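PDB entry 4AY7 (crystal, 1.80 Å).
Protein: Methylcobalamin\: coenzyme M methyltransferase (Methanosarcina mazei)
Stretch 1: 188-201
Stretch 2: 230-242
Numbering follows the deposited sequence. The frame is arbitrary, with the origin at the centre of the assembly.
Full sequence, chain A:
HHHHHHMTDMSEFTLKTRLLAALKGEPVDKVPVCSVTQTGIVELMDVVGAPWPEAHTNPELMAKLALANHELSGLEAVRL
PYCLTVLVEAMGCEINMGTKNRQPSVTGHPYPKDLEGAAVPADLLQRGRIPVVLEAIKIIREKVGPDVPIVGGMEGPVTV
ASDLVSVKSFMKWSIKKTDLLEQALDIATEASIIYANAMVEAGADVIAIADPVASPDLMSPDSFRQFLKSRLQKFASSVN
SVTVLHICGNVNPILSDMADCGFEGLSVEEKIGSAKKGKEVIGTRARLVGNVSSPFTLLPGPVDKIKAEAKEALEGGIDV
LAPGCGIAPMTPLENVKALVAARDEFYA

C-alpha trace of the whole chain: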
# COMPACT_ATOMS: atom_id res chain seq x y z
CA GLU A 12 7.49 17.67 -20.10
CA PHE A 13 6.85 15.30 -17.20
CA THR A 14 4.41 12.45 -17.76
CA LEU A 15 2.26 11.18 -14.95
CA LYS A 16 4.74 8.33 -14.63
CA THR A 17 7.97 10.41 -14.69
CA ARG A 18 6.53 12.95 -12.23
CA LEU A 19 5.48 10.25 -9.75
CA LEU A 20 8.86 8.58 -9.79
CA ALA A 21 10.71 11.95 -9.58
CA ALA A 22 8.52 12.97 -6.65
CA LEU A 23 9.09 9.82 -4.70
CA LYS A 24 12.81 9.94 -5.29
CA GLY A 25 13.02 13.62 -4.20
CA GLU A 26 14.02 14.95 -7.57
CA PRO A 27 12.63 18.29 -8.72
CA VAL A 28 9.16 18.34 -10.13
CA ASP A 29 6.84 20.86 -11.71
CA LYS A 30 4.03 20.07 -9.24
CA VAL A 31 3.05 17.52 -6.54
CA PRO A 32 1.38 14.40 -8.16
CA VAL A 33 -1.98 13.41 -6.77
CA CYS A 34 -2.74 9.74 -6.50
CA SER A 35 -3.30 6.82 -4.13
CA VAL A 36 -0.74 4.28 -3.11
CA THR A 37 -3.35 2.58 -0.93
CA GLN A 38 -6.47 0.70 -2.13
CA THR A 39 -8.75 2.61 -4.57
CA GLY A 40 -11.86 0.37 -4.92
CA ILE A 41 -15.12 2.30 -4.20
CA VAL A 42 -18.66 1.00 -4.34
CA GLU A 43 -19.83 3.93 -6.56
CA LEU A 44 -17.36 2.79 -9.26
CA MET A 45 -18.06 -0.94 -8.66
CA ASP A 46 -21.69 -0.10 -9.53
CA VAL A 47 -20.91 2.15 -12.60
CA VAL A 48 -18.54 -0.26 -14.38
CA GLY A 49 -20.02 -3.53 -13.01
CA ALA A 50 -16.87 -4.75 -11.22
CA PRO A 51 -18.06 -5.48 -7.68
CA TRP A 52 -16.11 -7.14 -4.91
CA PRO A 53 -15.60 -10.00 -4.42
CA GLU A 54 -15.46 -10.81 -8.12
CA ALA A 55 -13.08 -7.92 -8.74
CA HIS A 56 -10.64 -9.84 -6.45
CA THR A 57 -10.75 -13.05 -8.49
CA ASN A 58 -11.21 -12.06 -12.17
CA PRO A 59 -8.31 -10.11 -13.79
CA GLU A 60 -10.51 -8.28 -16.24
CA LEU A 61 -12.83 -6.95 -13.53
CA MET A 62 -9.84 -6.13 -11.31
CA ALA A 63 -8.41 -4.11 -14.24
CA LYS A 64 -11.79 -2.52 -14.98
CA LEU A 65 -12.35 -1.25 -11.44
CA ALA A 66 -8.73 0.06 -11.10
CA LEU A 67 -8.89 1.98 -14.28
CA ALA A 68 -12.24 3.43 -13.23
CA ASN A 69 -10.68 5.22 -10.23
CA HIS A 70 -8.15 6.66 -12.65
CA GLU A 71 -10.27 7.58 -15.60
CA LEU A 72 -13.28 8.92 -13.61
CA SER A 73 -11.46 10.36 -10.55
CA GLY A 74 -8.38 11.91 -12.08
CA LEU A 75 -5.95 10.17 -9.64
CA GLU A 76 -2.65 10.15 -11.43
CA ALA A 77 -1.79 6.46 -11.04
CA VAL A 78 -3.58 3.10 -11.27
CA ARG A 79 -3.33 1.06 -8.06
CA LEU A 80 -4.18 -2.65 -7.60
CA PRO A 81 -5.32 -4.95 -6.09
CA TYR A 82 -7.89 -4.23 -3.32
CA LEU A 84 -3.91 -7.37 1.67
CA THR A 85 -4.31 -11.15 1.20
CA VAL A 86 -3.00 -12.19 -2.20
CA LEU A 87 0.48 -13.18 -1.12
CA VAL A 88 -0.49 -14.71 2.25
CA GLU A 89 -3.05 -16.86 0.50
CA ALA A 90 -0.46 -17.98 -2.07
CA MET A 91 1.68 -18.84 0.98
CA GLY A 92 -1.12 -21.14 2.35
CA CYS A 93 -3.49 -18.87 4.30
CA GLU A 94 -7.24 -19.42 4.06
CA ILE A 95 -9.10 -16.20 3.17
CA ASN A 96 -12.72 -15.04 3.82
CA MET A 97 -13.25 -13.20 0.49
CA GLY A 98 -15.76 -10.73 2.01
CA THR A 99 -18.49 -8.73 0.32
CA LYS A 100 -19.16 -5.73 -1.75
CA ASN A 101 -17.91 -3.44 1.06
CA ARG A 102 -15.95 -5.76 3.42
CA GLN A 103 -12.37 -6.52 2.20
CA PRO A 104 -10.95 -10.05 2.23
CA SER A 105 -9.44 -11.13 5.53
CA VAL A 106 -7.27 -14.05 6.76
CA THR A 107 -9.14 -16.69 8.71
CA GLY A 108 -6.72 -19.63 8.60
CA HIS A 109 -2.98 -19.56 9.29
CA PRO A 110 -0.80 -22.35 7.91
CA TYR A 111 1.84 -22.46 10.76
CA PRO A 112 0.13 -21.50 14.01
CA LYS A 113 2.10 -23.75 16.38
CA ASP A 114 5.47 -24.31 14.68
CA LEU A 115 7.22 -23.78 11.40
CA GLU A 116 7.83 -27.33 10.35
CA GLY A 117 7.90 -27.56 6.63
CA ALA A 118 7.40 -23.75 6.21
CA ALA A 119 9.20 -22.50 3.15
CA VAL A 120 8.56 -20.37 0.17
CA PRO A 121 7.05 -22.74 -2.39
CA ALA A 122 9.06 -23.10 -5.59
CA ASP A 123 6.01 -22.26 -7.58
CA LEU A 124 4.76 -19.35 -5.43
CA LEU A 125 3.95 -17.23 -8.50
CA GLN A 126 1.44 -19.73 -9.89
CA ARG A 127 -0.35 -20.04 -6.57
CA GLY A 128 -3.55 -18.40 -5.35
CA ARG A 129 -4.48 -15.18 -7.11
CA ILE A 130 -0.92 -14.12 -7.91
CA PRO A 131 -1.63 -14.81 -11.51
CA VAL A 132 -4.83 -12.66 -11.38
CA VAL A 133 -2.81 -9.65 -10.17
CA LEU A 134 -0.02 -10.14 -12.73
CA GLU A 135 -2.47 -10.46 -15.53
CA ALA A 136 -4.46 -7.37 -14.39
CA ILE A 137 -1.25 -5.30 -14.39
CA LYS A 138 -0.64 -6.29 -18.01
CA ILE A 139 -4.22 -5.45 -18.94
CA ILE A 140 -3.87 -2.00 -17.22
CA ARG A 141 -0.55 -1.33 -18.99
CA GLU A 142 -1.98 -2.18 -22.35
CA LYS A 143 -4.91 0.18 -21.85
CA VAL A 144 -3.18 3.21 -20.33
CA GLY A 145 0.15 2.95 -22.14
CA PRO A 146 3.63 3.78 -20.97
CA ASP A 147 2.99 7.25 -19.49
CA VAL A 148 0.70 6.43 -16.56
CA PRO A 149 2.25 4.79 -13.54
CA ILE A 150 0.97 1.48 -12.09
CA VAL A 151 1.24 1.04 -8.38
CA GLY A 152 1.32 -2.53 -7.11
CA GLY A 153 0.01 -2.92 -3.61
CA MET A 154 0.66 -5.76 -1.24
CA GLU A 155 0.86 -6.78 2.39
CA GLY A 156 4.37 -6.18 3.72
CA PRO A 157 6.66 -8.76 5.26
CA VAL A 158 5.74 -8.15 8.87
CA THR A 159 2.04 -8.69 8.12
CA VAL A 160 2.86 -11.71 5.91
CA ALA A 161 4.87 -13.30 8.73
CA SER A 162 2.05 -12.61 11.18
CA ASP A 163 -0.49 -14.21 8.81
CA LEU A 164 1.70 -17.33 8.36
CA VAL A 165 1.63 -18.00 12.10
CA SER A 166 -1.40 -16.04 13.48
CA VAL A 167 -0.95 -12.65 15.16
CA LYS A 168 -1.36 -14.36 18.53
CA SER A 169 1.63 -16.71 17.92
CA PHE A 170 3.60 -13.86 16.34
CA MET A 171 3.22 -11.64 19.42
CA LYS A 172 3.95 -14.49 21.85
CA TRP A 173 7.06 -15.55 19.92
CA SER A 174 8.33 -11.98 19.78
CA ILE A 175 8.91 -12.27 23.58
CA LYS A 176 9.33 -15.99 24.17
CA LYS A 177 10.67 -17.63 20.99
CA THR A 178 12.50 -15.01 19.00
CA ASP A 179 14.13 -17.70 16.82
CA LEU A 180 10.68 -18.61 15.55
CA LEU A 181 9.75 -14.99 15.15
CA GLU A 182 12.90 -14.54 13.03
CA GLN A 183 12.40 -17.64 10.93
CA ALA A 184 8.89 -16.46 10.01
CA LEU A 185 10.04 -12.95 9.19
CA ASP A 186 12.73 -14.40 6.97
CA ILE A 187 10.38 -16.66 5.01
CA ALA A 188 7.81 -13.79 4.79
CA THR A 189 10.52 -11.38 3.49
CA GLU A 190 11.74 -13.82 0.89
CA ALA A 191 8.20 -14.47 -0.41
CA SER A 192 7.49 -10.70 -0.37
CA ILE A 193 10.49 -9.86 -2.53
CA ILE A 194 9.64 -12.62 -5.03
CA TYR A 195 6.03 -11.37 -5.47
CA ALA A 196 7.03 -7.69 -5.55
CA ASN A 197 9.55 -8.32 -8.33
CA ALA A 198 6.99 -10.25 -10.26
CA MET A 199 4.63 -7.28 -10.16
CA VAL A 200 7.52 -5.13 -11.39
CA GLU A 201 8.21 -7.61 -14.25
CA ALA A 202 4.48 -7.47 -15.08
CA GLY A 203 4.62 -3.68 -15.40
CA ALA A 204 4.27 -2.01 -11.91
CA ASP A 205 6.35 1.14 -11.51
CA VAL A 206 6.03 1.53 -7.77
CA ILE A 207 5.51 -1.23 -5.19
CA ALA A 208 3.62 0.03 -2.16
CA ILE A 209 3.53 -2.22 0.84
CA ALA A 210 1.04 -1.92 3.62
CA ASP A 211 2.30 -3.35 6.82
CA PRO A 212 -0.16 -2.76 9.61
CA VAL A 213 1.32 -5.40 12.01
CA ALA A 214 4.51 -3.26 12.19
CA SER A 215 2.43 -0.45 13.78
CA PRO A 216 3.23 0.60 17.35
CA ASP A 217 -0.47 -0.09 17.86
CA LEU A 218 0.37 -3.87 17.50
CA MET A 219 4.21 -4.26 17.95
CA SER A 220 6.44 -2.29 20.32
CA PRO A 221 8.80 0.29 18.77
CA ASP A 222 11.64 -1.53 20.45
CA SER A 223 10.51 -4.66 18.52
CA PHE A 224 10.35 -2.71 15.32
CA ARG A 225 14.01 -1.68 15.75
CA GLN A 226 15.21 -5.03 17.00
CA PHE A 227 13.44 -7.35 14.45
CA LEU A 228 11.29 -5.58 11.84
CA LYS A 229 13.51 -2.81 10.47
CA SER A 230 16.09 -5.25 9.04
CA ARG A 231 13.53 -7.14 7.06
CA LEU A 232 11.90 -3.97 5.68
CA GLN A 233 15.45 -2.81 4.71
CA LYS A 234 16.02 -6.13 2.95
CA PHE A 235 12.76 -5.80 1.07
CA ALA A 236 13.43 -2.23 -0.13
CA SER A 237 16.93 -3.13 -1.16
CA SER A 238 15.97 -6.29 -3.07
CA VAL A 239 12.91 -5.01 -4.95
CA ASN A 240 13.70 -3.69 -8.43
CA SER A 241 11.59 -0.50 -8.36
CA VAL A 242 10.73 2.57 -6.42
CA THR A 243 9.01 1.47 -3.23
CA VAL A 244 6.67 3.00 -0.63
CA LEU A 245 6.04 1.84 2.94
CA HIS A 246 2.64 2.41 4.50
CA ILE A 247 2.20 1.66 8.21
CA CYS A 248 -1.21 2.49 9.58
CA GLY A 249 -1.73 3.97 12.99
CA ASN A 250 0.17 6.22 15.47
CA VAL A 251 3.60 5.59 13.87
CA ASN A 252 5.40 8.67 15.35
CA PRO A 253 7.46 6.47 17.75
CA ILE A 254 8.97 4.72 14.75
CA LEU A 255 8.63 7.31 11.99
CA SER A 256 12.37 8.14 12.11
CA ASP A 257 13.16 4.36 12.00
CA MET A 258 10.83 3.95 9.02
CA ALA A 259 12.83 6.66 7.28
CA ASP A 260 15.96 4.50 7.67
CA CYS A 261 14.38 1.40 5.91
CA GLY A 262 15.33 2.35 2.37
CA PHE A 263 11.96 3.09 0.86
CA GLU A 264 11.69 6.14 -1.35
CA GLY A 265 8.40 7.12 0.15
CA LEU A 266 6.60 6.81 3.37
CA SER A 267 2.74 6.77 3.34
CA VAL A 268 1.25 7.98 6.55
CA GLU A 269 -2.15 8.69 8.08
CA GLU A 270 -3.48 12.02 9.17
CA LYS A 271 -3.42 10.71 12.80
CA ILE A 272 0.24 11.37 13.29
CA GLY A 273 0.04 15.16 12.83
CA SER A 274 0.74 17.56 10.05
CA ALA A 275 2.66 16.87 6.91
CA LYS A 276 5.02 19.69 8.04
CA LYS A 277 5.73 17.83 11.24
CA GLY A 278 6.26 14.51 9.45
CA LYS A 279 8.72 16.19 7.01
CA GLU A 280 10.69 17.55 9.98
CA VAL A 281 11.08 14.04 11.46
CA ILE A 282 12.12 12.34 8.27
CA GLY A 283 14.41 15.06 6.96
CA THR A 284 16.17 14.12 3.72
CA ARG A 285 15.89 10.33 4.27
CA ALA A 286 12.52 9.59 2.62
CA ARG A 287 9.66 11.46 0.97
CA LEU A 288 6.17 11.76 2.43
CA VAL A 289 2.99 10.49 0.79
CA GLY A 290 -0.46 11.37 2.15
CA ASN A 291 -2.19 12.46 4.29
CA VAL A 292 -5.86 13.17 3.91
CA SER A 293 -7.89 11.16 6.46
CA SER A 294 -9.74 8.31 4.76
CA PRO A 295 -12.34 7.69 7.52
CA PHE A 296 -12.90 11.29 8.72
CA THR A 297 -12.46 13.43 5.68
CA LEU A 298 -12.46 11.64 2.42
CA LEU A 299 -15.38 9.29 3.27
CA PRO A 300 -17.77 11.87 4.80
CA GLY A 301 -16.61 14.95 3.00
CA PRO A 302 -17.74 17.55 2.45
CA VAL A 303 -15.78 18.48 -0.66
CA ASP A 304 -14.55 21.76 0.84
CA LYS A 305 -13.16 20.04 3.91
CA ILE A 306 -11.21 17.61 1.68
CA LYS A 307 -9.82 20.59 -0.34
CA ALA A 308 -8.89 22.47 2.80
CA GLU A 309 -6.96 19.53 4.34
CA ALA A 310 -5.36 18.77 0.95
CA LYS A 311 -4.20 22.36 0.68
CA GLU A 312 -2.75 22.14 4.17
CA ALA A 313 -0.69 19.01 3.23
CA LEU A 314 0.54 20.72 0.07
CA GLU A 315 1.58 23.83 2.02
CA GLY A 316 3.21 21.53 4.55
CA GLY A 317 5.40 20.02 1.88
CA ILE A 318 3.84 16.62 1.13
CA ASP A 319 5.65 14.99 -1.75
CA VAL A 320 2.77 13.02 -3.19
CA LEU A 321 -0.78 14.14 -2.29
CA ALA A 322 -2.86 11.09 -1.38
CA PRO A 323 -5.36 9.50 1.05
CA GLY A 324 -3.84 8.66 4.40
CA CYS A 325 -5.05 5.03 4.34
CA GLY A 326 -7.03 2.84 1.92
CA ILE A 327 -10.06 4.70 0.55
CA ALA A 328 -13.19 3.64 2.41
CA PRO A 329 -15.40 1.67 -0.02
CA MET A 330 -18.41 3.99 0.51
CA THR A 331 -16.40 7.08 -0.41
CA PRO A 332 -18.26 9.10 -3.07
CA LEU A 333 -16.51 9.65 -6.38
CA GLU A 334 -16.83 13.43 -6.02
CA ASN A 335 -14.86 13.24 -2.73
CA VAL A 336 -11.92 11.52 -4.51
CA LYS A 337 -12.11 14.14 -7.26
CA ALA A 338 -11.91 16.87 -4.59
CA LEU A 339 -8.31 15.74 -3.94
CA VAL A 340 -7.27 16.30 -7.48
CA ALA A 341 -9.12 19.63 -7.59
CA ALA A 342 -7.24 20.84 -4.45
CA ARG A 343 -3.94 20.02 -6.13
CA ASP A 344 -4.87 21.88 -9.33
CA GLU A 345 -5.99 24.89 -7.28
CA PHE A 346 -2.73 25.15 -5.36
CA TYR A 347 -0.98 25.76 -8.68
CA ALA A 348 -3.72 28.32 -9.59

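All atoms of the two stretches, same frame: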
# COMPACT_ATOMS: atom_id res chain seq x y z
N ALA A 188 8.71 -14.85 5.27
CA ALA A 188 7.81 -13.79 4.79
C ALA A 188 8.56 -12.79 3.91
O ALA A 188 8.01 -12.43 2.88
CB ALA A 188 7.13 -13.04 5.97
N THR A 189 9.82 -12.41 4.26
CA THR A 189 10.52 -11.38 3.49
C THR A 189 10.92 -11.92 2.12
O THR A 189 10.75 -11.23 1.12
CB THR A 189 11.71 -10.81 4.28
OG1 THR A 189 11.17 -10.31 5.50
CG2 THR A 189 12.50 -9.69 3.56
N GLU A 190 11.34 -13.18 2.10
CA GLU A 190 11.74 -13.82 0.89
C GLU A 190 10.54 -13.87 -0.08
O GLU A 190 10.67 -13.60 -1.26
CB GLU A 190 12.24 -15.23 1.22
CG GLU A 190 12.62 -16.11 0.05
CD GLU A 190 13.12 -17.51 0.53
OE1 GLU A 190 13.88 -17.57 1.55
OE2 GLU A 190 12.76 -18.55 -0.13
N ALA A 191 9.42 -14.34 0.42
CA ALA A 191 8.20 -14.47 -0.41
C ALA A 191 7.81 -13.08 -0.90
O ALA A 191 7.39 -12.91 -2.04
CB ALA A 191 7.02 -15.12 0.39
N SER A 192 7.90 -12.10 -0.03
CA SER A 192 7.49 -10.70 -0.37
C SER A 192 8.30 -10.16 -1.53
O SER A 192 7.77 -9.56 -2.46
CB SER A 192 7.61 -9.80 0.89
OG SER A 192 6.51 -10.11 1.77
N ILE A 193 9.60 -10.41 -1.51
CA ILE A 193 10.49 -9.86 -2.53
C ILE A 193 10.17 -10.54 -3.87
O ILE A 193 10.08 -9.87 -4.94
CB ILE A 193 11.95 -10.12 -2.13
CG1 ILE A 193 12.28 -9.23 -0.97
CG2 ILE A 193 12.87 -9.99 -3.32
CD1 ILE A 193 13.56 -9.62 -0.28
N ILE A 194 9.97 -11.85 -3.81
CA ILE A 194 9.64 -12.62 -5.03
C ILE A 194 8.38 -12.06 -5.70
O ILE A 194 8.33 -11.88 -6.92
CB ILE A 194 9.48 -14.11 -4.76
CG1 ILE A 194 10.85 -14.76 -4.39
CG2 ILE A 194 8.83 -14.82 -5.98
CD1 ILE A 194 10.81 -16.11 -3.68
N TYR A 195 7.33 -11.87 -4.93
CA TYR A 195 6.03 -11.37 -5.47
C TYR A 195 6.16 -9.94 -5.96
O TYR A 195 5.74 -9.60 -7.07
CB TYR A 195 4.99 -11.44 -4.38
CG TYR A 195 3.60 -10.90 -4.75
CD1 TYR A 195 3.06 -11.08 -6.01
CD2 TYR A 195 2.84 -10.23 -3.81
CE1 TYR A 195 1.79 -10.60 -6.35
CE2 TYR A 195 1.53 -9.78 -4.10
CZ TYR A 195 1.03 -9.96 -5.39
OH TYR A 195 -0.21 -9.48 -5.73
N ALA A 196 6.80 -9.10 -5.15
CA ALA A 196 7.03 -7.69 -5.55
C ALA A 196 7.76 -7.58 -6.91
O ALA A 196 7.31 -6.89 -7.80
CB ALA A 196 7.82 -6.96 -4.45
N ASN A 197 8.88 -8.29 -7.07
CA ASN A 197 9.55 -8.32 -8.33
C ASN A 197 8.79 -8.83 -9.49
O ASN A 197 8.98 -8.37 -10.63
CB ASN A 197 10.96 -8.96 -8.21
CG ASN A 197 11.98 -8.08 -7.48
OD1 ASN A 197 11.94 -6.90 -7.62
ND2 ASN A 197 12.88 -8.67 -6.69
N ALA A 198 7.90 -9.82 -9.23
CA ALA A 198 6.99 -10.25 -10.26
C ALA A 198 6.05 -9.16 -10.69
O ALA A 198 5.76 -9.07 -11.89
CB ALA A 198 6.16 -11.48 -9.82
N MET A 199 5.48 -8.42 -9.76
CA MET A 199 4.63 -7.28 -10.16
C MET A 199 5.43 -6.25 -10.98
O MET A 199 4.92 -5.77 -11.99
CB MET A 199 3.99 -6.59 -8.96
CG MET A 199 2.93 -7.40 -8.28
SD MET A 199 1.81 -6.52 -7.13
CE MET A 199 2.84 -6.40 -5.69
N VAL A 200 6.68 -6.00 -10.60
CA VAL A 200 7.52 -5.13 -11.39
C VAL A 200 7.68 -5.68 -12.79
O VAL A 200 7.52 -4.93 -13.76
CB VAL A 200 8.91 -4.88 -10.70
CG1 VAL A 200 9.88 -4.14 -11.64
CG2 VAL A 200 8.72 -4.10 -9.38
N GLU A 201 8.01 -6.98 -12.91
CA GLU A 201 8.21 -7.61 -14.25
C GLU A 201 6.92 -7.53 -15.05
O GLU A 201 6.98 -7.42 -16.26
CB GLU A 201 8.73 -9.07 -14.17
CG GLU A 201 10.24 -9.18 -13.79
CD GLU A 201 10.70 -10.39 -12.87
OE1 GLU A 201 9.96 -11.41 -12.67
OE2 GLU A 201 11.84 -10.34 -12.30
N SER A 230 15.16 -4.53 9.94
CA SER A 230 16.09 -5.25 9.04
C SER A 230 15.42 -5.97 7.90
O SER A 230 15.98 -5.98 6.77
CB SER A 230 17.06 -6.20 9.79
OG SER A 230 16.30 -7.22 10.41
N ARG A 231 14.21 -6.51 8.13
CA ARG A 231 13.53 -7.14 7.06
C ARG A 231 12.98 -6.15 6.08
O ARG A 231 13.02 -6.37 4.87
CB ARG A 231 12.43 -8.13 7.56
CG ARG A 231 12.97 -9.45 8.12
CD ARG A 231 13.45 -9.38 9.57
NE ARG A 231 14.15 -10.61 9.95
CZ ARG A 231 14.75 -10.84 11.10
NH1 ARG A 231 14.80 -9.95 12.06
NH2 ARG A 231 15.42 -12.00 11.24
N LEU A 232 12.40 -5.07 6.59
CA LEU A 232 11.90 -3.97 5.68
C LEU A 232 13.04 -3.38 4.83
O LEU A 232 12.87 -3.23 3.61
CB LEU A 232 11.22 -2.90 6.51
CG LEU A 232 9.92 -3.36 7.15
CD1 LEU A 232 9.42 -2.40 8.26
CD2 LEU A 232 8.81 -3.53 6.09
N GLN A 233 14.22 -3.15 5.45
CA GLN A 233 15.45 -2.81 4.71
C GLN A 233 15.82 -3.81 3.63
O GLN A 233 16.15 -3.41 2.50
CB GLN A 233 16.64 -2.68 5.66
CG GLN A 233 16.54 -1.40 6.45
CD GLN A 233 17.56 -1.28 7.59
OE1 GLN A 233 17.95 -2.27 8.19
NE2 GLN A 233 17.93 -0.07 7.91
N LYS A 234 15.68 -5.11 3.93
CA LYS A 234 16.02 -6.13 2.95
C LYS A 234 15.04 -6.10 1.81
O LYS A 234 15.42 -6.28 0.62
CB LYS A 234 16.06 -7.49 3.57
CG LYS A 234 16.54 -8.58 2.63
CD LYS A 234 16.44 -9.91 3.37
CE LYS A 234 17.05 -11.06 2.58
NZ LYS A 234 18.40 -10.64 2.07
N PHE A 235 13.75 -5.92 2.14
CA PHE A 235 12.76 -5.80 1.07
C PHE A 235 13.07 -4.65 0.11
O PHE A 235 13.10 -4.83 -1.13
CB PHE A 235 11.38 -5.57 1.70
CG PHE A 235 10.28 -5.43 0.70
CD1 PHE A 235 9.94 -4.22 0.20
CD2 PHE A 235 9.56 -6.58 0.29
CE1 PHE A 235 8.90 -4.07 -0.71
CE2 PHE A 235 8.54 -6.46 -0.64
CZ PHE A 235 8.22 -5.19 -1.16
N ALA A 236 13.27 -3.45 0.68
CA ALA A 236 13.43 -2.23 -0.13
C ALA A 236 14.67 -2.38 -0.95
O ALA A 236 14.68 -2.04 -2.14
CB ALA A 236 13.56 -1.01 0.73
N SER A 237 15.69 -3.00 -0.37
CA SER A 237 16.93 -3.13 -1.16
C SER A 237 16.88 -4.18 -2.27
O SER A 237 17.69 -4.15 -3.19
CB SER A 237 18.13 -3.30 -0.24
OG SER A 237 18.13 -4.60 0.31
N SER A 238 16.00 -5.17 -2.13
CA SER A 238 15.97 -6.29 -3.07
C SER A 238 14.94 -6.16 -4.19
O SER A 238 14.92 -6.97 -5.14
CB SER A 238 15.67 -7.54 -2.27
OG SER A 238 16.59 -7.71 -1.16
N VAL A 239 14.00 -5.25 -4.01
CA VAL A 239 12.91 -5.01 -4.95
C VAL A 239 13.36 -4.00 -6.01
O VAL A 239 13.85 -2.90 -5.69
CB VAL A 239 11.68 -4.52 -4.21
CG1 VAL A 239 10.57 -4.08 -5.18
CG2 VAL A 239 11.14 -5.66 -3.36
N ASN A 240 13.16 -4.39 -7.26
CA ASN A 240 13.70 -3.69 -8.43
C ASN A 240 12.82 -2.54 -8.93
O ASN A 240 12.58 -2.41 -10.11
CB ASN A 240 14.00 -4.74 -9.52
CG ASN A 240 15.10 -5.70 -9.04
OD1 ASN A 240 16.08 -5.24 -8.52
ND2 ASN A 240 14.89 -6.95 -9.12
N SER A 241 12.33 -1.74 -8.00
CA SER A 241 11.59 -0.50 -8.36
C SER A 241 11.62 0.46 -7.18
O SER A 241 12.03 0.08 -6.05
CB SER A 241 10.10 -0.79 -8.69
OG SER A 241 9.41 -1.22 -7.51
N VAL A 242 11.16 1.67 -7.46
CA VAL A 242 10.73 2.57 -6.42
C VAL A 242 9.71 1.89 -5.54
O VAL A 242 8.84 1.10 -6.01
CB VAL A 242 10.25 3.91 -7.03
CG1 VAL A 242 9.51 4.77 -5.98
CG2 VAL A 242 11.45 4.63 -7.72

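The most unusual feature of this contact is one asparagine side chain that binds the backbone where the second helix ends. N197 gives both hydrogen bonds that cross between the stretches. Its ND2 donates to S238 O at 3.1 Å, and its OD1 accepts from N240 N at 2.8 Å. Both bonds are close to straight. S238 O has no helical amide to accept from, and N240 N lies past the helix end; a carboxamide can serve one of each. V239, the residue between these two groups, is the first to leave helical phi/psi. Its CA lies 3.4 Å from N197 OD1, so the side chain of N197 spans the turn. The CA-to-CB bond of N197 points sideways, and the m rotamer with chi2 of -36° brings the amide end nearer to the second stretch. N197 OD1 also lies 3.3 Å from N240 ND2, but the angle is poor and this is not a hydrogen bond.

The rest of the contact is packing between two helices. They run in roughly the same direction, 25° apart, with a closest axis approach of 9.6 Å. The nearest CA pairs step along both chains: T189 with R231, I193 with F235, N197 with V239. The contact buries 567 Å² in total.

F235 fills the middle. The CA-to-CB bond of F235 points sideways, and the t rotamer brings the ring nearer to the first helix. A196 CB meets F235 CZ at 3.8 Å, and I193 CG1 meets F235 CD2 at 4.0 Å. S192 O lies at the ring edge, near its plane, 3.7 Å from F235 CE2. A196 has only a methyl to place here, and that methyl also touches V239, with A196 CB to V239 CG2 at 3.7 Å. Small and larger apolar groups thus share one buried patch.

I193 extends this patch outward. Its CD1 reaches S238 CB at 3.6 Å and K234 O at 3.9 Å. Two serines beside the apolar groups have their hydroxyls bonded within their own helices. S192 OG donates to A188 O at 3.0 Å, and S238 OG donates to K234 O at 2.6 Å. Polar side chains can therefore sit at the interface without a partner across it.

At the start of the contact, T189 points toward the second helix. Its OG1 lies 3.3 Å from R231 CB, and this hydroxyl is hydrogen-bonded elsewhere in the structure. T189 CG2 packs 4.0 Å from K234 CD, so the aliphatic part of the lysine covers the methyl. R231 starts toward the first helix, but its end leads away. The first part of its side chain packs here, while its guanidinium finds hydrogen bonds outside the contact.

At the other end, V200 packs on the loop after the helix. V200 CG1 lies 3.6 Å from N240 O, and V200 CG2 lies 3.5 Å from S241 OG. That hydroxyl is not left free, since S241 OG donates to V242 O at 2.8 Å.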